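Local coordinates for anopheles Plasmodium-responsive Leucine-rich repeat protein 1B (Anopheles gambiae, PDB 4XGO), which probably serves in mosquito immunity against Plasmodium by interacting with the leucine-rich repeat protein LRIM1, its leucine-rich repeat domain being the part described here, at residues N190-T195 with S210-E215. Sequence-based numbering, arbitrary orientation.
With PO4 (phosphate ion), chain E.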
ATOM      1  N   ASN A 190      13.180  13.438  10.590  1.00 12.08           N
ATOM      2  CA  ASN A 190      12.573  14.009  11.768  1.00 12.23           C
ATOM      3  C   ASN A 190      12.844  15.507  11.805  1.00 13.32           C
ATOM      4  O   ASN A 190      13.198  16.086  10.769  1.00 12.94           O
ATOM      5  CB  ASN A 190      13.045  13.279  13.027  1.00 11.89           C
ATOM      6  CG  ASN A 190      12.179  12.067  13.325  1.00 11.44           C
ATOM      7  OD1 ASN A 190      10.971  12.208  13.541  1.00 11.18           O
ATOM      8  ND2 ASN A 190      12.763  10.875  13.259  1.00 11.39           N
ATOM      9  N   ASN A 191      12.676  16.113  12.975  1.00 14.62           N
ATOM     10  CA  ASN A 191      12.850  17.567  13.123  1.00 16.49           C
ATOM     11  C   ASN A 191      13.875  17.952  14.191  1.00 16.70           C
ATOM     12  O   ASN A 191      13.720  18.957  14.915  1.00 17.65           O
ATOM     13  CB  ASN A 191      11.483  18.159  13.391  1.00 18.75           C
ATOM     14  CG  ASN A 191      10.621  18.184  12.141  1.00 20.88           C
ATOM     15  OD1 ASN A 191      10.696  19.117  11.326  1.00 27.33           O
ATOM     16  ND2 ASN A 191       9.832  17.169  11.956  1.00 20.80           N
ATOM     17  N   LEU A 192      14.941  17.168  14.278  1.00 16.35           N
ATOM     18  CA  LEU A 192      15.979  17.387  15.269  1.00 16.71           C
ATOM     19  C   LEU A 192      16.808  18.613  14.904  1.00 17.50           C
ATOM     20  O   LEU A 192      17.148  18.798  13.737  1.00 15.66           O
ATOM     21  CB  LEU A 192      16.885  16.169  15.422  1.00 17.37           C
ATOM     22  CG  LEU A 192      16.192  14.958  16.064  1.00 17.75           C
ATOM     23  CD1 LEU A 192      17.047  13.726  15.820  1.00 18.26           C
ATOM     24  CD2 LEU A 192      15.940  15.210  17.542  1.00 18.77           C
ATOM     25  N   THR A 193      17.058  19.450  15.919  1.00 18.15           N
ATOM     26  CA  THR A 193      17.970  20.584  15.802  1.00 19.61           C
ATOM     27  C   THR A 193      19.139  20.512  16.791  1.00 20.72           C
ATOM     28  O   THR A 193      20.012  21.397  16.796  1.00 20.81           O
ATOM     29  CB  THR A 193      17.217  21.923  15.993  1.00 20.18           C
ATOM     30  OG1 THR A 193      16.550  21.915  17.251  1.00 20.00           O
ATOM     31  CG2 THR A 193      16.195  22.130  14.888  1.00 20.41           C
ATOM     32  N   ASP A 194      19.176  19.489  17.635  1.00 21.01           N
ATOM     33  CA  ASP A 194      20.299  19.336  18.560  1.00 22.80           C
ATOM     34  C   ASP A 194      20.623  17.876  18.741  1.00 21.98           C
ATOM     35  O   ASP A 194      19.806  17.005  18.390  1.00 21.66           O
ATOM     36  CB  ASP A 194      19.974  19.972  19.923  1.00 25.13           C
ATOM     37  CG  ASP A 194      19.292  18.990  20.875  1.00 27.02           C
ATOM     38  OD1 ASP A 194      18.202  18.478  20.536  1.00 30.54           O
ATOM     39  OD2 ASP A 194      19.880  18.685  21.936  1.00 28.92           O
ATOM     40  N   THR A 195      21.796  17.616  19.315  1.00 21.12           N
ATOM     41  CA  THR A 195      22.273  16.262  19.560  1.00 21.21           C
ATOM     42  C   THR A 195      22.823  16.048  20.973  1.00 20.99           C
ATOM     43  O   THR A 195      23.521  15.066  21.211  1.00 20.83           O
ATOM     44  CB  THR A 195      23.385  15.844  18.562  1.00 21.06           C
ATOM     45  OG1 THR A 195      24.598  16.563  18.835  1.00 21.73           O
ATOM     46  CG2 THR A 195      22.951  16.053  17.118  1.00 20.58           C
ATOM     47  N   SER A 210      20.009  11.471   9.391  1.00 11.94           N
ATOM     48  CA  SER A 210      19.831  12.110   8.101  0.50 11.89           C
ATOM     49  C   SER A 210      18.417  12.681   7.990  1.00 11.98           C
ATOM     50  O   SER A 210      17.507  12.246   8.701  1.00 11.22           O
ATOM     51  CB  SER A 210      20.153  11.158   6.941  0.50 12.00           C
ATOM     52  OG  SER A 210      19.115  10.230   6.699  0.50 12.32           O
ATOM     53  N   TYR A 211      18.259  13.692   7.127  1.00 11.85           N
ATOM     54  CA  TYR A 211      16.960  14.351   6.893  1.00 13.02           C
ATOM     55  C   TYR A 211      16.383  14.872   8.213  1.00 13.23           C
ATOM     56  O   TYR A 211      15.237  14.603   8.574  1.00 13.71           O
ATOM     57  CB  TYR A 211      15.971  13.420   6.164  1.00 13.38           C
ATOM     58  CG  TYR A 211      16.357  13.070   4.746  1.00 14.32           C
ATOM     59  CD1 TYR A 211      17.113  11.933   4.466  1.00 15.10           C
ATOM     60  CD2 TYR A 211      15.932  13.864   3.682  1.00 15.39           C
ATOM     61  CE1 TYR A 211      17.453  11.607   3.162  1.00 16.28           C
ATOM     62  CE2 TYR A 211      16.270  13.555   2.382  1.00 16.68           C
ATOM     63  CZ  TYR A 211      17.021  12.429   2.130  1.00 16.75           C
ATOM     64  OH  TYR A 211      17.354  12.134   0.838  1.00 20.15           O
ATOM     65  N   ASN A 212      17.205  15.621   8.949  1.00 12.93           N
ATOM     66  CA  ASN A 212      16.742  16.373  10.106  1.00 13.19           C
ATOM     67  C   ASN A 212      17.059  17.861   9.844  1.00 14.59           C
ATOM     68  O   ASN A 212      17.243  18.246   8.698  1.00 15.92           O
ATOM     69  CB  ASN A 212      17.367  15.842  11.387  1.00 12.82           C
ATOM     70  CG  ASN A 212      16.583  14.654  11.947  1.00 12.54           C
ATOM     71  OD1 ASN A 212      15.603  14.832  12.659  1.00 12.74           O
ATOM     72  ND2 ASN A 212      16.997  13.452  11.583  1.00 12.36           N
ATOM     73  N   GLN A 213      17.095  18.667  10.875  1.00 15.77           N
ATOM     74  CA  GLN A 213      17.315  20.119  10.677  1.00 17.67           C
ATOM     75  C   GLN A 213      18.537  20.581  11.449  1.00 17.43           C
ATOM     76  O   GLN A 213      18.576  21.704  11.998  1.00 17.52           O
ATOM     77  CB  GLN A 213      16.070  20.863  11.105  1.00 20.61           C
ATOM     78  CG  GLN A 213      14.889  20.571  10.189  1.00 23.64           C
ATOM     79  CD  GLN A 213      13.568  20.559  10.907  1.00 29.98           C
ATOM     80  OE1 GLN A 213      13.511  20.510  12.139  1.00 37.10           O
ATOM     81  NE2 GLN A 213      12.475  20.587  10.139  1.00 34.28           N
ATOM     82  N   LEU A 214      19.565  19.745  11.444  1.00 16.28           N
ATOM     83  CA  LEU A 214      20.794  20.045  12.182  1.00 16.65           C
ATOM     84  C   LEU A 214      21.593  21.074  11.395  1.00 17.07           C
ATOM     85  O   LEU A 214      21.819  20.906  10.192  1.00 16.11           O
ATOM     86  CB  LEU A 214      21.639  18.795  12.396  1.00 16.45           C
ATOM     87  CG  LEU A 214      20.991  17.705  13.276  1.00 16.59           C
ATOM     88  CD1 LEU A 214      21.787  16.412  13.195  1.00 16.86           C
ATOM     89  CD2 LEU A 214      20.879  18.130  14.720  1.00 16.94           C
ATOM     90  N   GLU A 215      21.999  22.141  12.072  1.00 18.58           N
ATOM     91  CA  GLU A 215      22.895  23.137  11.445  1.00 20.12           C
ATOM     92  C   GLU A 215      24.329  23.008  11.954  1.00 20.48           C
ATOM     93  O   GLU A 215      25.284  23.394  11.252  1.00 20.24           O
ATOM     94  CB  GLU A 215      22.372  24.561  11.650  1.00 22.14           C
ATOM     95  CG  GLU A 215      23.239  25.579  10.920  1.00 24.36           C
ATOM     96  CD  GLU A 215      22.708  26.986  10.959  1.00 27.01           C
ATOM     97  OE1 GLU A 215      21.592  27.192  11.506  1.00 29.91           O
ATOM     98  OE2 GLU A 215      23.434  27.876  10.440  1.00 25.97           O
TER
HETATM   99  P   PO4 E1003      24.398  19.995  18.083  1.00 24.11           P
HETATM  100  O1  PO4 E1003      25.247  21.261  18.169  1.00 23.41           O
HETATM  101  O2  PO4 E1003      25.294  18.796  17.915  1.00 23.31           O
HETATM  102  O3  PO4 E1003      23.449  20.160  16.912  1.00 23.05           O
HETATM  103  O4  PO4 E1003      23.596  19.837  19.365  1.00 23.20           O
HETATM  104  O   HOH W   1      21.396  22.751  14.764  1.00 21.71           O
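Asn190 and Asn212, in neighbouring coil stretches 190-195 and 210-215, are equivalent rungs of a leucine-rich repeat asparagine ladder. Asn212 CG, anti to the carbonyl carbon (chi1 -85°), sets the buried amide alongside Leu192. OD1 takes the Leu192 N-H on a lone pair, 2.9 Å away and nearly straight (166°), while ND2 binds the carbonyls of Leu187 and Leu209. Asparagine suits this place because one short, flat amide both accepts and donates. In Asn190, OD1 likewise accepts Ile171 N and ND2 binds Leu187 O and Ala166 O. Backbone bonds flank the rung: Asn190 N to Tyr211 O at 3.1 Å and Gln213 N to Leu192 O at 2.9 Å. Gln213 runs alongside Asn191, bent at chi2 so that NE2 reaches Asn191 OD1 in a weak bond, the amide planes 60° apart. Buried Leu214 crosses Thr195 at roughly right angles, CD2 lying 3.6 Å from Asp194 N and 3.8 Å from Thr195 CG2. A phosphate, probably from crystallisation, is hydrogen-bonded to Thr195 N and OG1; water bridges Thr193 O and Glu215 N. The buried amides of Asn190 and Asn212 thus satisfy backbone N-H and C=O groups where no regular strand runs, probably helping hold successive coils together.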